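Local coordinates for EreC (Klebsiella pneumoniae, PDB 6XCQ), which probably hydrolyses the lactone ring of erythromycin and related macrolide antibiotics, an esterase activity that gives resistance to these drugs, at residues G154-P158 / R281-M285. The protein carries 1 engineered substitution. Residues are numbered along the deposited sequence; the frame is centred on the assembly and turned at random.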
loop_
_atom_site.group_PDB
_atom_site.type_symbol
_atom_site.label_atom_id
_atom_site.label_comp_id
_atom_site.label_asym_id
_atom_site.label_seq_id
_atom_site.Cartn_x
_atom_site.Cartn_y
_atom_site.Cartn_z
ATOM N N GLY A 154 7.485 -4.737 -1.799
ATOM C CA GLY A 154 6.057 -4.952 -1.747
ATOM C C GLY A 154 5.705 -5.215 -0.300
ATOM O O GLY A 154 6.195 -6.186 0.286
ATOM N N ILE A 155 4.915 -4.341 0.325
ATOM C CA ILE A 155 4.611 -4.516 1.736
ATOM C C ILE A 155 3.297 -5.245 1.948
ATOM O O ILE A 155 2.869 -5.420 3.097
ATOM C CB ILE A 155 4.590 -3.167 2.486
ATOM C CG1 ILE A 155 3.428 -2.310 2.002
ATOM C CG2 ILE A 155 5.918 -2.428 2.337
ATOM C CD1 ILE A 155 3.207 -1.057 2.820
ATOM N N ASP A 156 2.646 -5.680 0.879
ATOM C CA ASP A 156 1.270 -6.150 0.924
ATOM C C ASP A 156 1.208 -7.642 0.640
ATOM O O ASP A 156 2.198 -8.272 0.271
ATOM C CB ASP A 156 0.427 -5.408 -0.118
ATOM C CG ASP A 156 -1.049 -5.310 0.250
ATOM O OD1 ASP A 156 -1.512 -5.986 1.199
ATOM O OD2 ASP A 156 -1.747 -4.535 -0.438
ATOM N N LEU A 157 0.006 -8.190 0.781
ATOM C CA LEU A 157 -0.362 -9.427 0.096
ATOM C C LEU A 157 -0.285 -9.199 -1.409
ATOM O O LEU A 157 -0.246 -8.040 -1.846
ATOM C CB LEU A 157 -1.776 -9.839 0.494
ATOM C CG LEU A 157 -1.994 -9.874 2.002
ATOM C CD1 LEU A 157 -3.467 -10.017 2.312
ATOM C CD2 LEU A 157 -1.190 -11.031 2.602
ATOM N N PRO A 158 -0.274 -10.247 -2.239
ATOM C CA PRO A 158 -0.518 -10.020 -3.668
ATOM C C PRO A 158 -1.800 -9.220 -3.831
ATOM O O PRO A 158 -2.852 -9.608 -3.302
ATOM C CB PRO A 158 -0.628 -11.445 -4.242
ATOM C CG PRO A 158 -0.932 -12.301 -3.079
ATOM C CD PRO A 158 -0.157 -11.686 -1.943
ATOM N N ARG A 281 -5.602 -7.453 6.903
ATOM C CA ARG A 281 -4.633 -7.131 5.856
ATOM C C ARG A 281 -3.706 -5.990 6.273
ATOM O O ARG A 281 -2.493 -6.057 6.040
ATOM C CB ARG A 281 -5.345 -6.779 4.552
ATOM C CG ARG A 281 -4.376 -6.345 3.466
ATOM C CD ARG A 281 -5.057 -5.859 2.211
ATOM N NE ARG A 281 -4.231 -4.858 1.535
ATOM C CZ ARG A 281 -4.455 -3.545 1.559
ATOM N NH1 ARG A 281 -5.507 -3.046 2.210
ATOM N NH2 ARG A 281 -3.631 -2.731 0.908
ATOM N N ASP A 282 -4.247 -4.925 6.881
ATOM C CA ASP A 282 -3.366 -3.819 7.270
ATOM C C ASP A 282 -2.370 -4.225 8.347
ATOM O O ASP A 282 -1.284 -3.640 8.437
ATOM C CB ASP A 282 -4.134 -2.604 7.783
ATOM C CG ASP A 282 -4.587 -1.671 6.662
ATOM O OD1 ASP A 282 -5.178 -2.158 5.678
ATOM O OD2 ASP A 282 -4.268 -0.467 6.743
ATOM N N SER A 283 -2.716 -5.186 9.199
ATOM C CA SER A 283 -1.724 -5.586 10.193
ATOM C C SER A 283 -0.626 -6.433 9.559
ATOM O O SER A 283 0.520 -6.380 10.002
ATOM C CB SER A 283 -2.382 -6.334 11.360
ATOM O OG SER A 283 -2.819 -7.631 10.995
ATOM N N TYR A 284 -0.956 -7.201 8.518
ATOM C CA TYR A 284 0.080 -7.848 7.721
ATOM C C TYR A 284 1.072 -6.832 7.173
ATOM O O TYR A 284 2.285 -6.964 7.373
ATOM C CB TYR A 284 -0.549 -8.643 6.575
ATOM C CG TYR A 284 0.495 -9.256 5.687
ATOM C CD1 TYR A 284 1.105 -10.454 6.040
ATOM C CD2 TYR A 284 0.898 -8.628 4.510
ATOM C CE1 TYR A 284 2.075 -11.027 5.245
ATOM C CE2 TYR A 284 1.864 -9.194 3.702
ATOM C CZ TYR A 284 2.449 -10.397 4.077
ATOM O OH TYR A 284 3.416 -10.979 3.294
ATOM N N MET A 285 0.572 -5.810 6.461
ATOM C CA MET A 285 1.444 -4.764 5.926
ATOM C C MET A 285 2.330 -4.140 7.004
ATOM O O MET A 285 3.531 -3.941 6.790
ATOM C CB MET A 285 0.600 -3.681 5.242
ATOM C CG MET A 285 0.009 -4.173 3.931
ATOM S SD MET A 285 -0.650 -2.832 2.944
ATOM C CE MET A 285 -2.064 -2.501 3.939
#
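R281 grips the carboxylate of D156 side-on, a two-nitrogen salt bridge that illustrates how a helix, here 279-295, can be tied to the loop that follows a strand, here 151-154. NH2 of R281 donates to OD2 of D156 over 2.9 Å, in the guanidinium plane but from above the carboxylate plane, while NE of R281 meets the syn lone pair of D156 OD1 at 3.0 Å, a bent bond with OD1 tilted from the guanidinium plane. The carboxylate and guanidinium planes are 45° apart, which makes the grip a twisted one. R281 reaches across with its chain stretched out, CG opposite the backbone N about the first bond (chi1 176°), and its NH2 also forms a salt bridge with E98. In the central mixed sheet, strand 151-154 lies at one edge, and the loop leaving it leads toward helix 164-177. Next to the salt bridge, CD2 of L157 sits over the centre of the Y284 ring in a CH-pi contact, 3.7 Å from its centroid, and Y257 from helix 244-267 meets the same tyrosine. M285 packs against I155 and D156: its CA makes a CA-H...O contact of 3.2 Å with I155 O, a buried carbonyl lacking any conventional hydrogen-bond partner, its SD lies against D156 CG, and the bend at chi3 brings CE over one face of the R281 guanidinium, toward its rim.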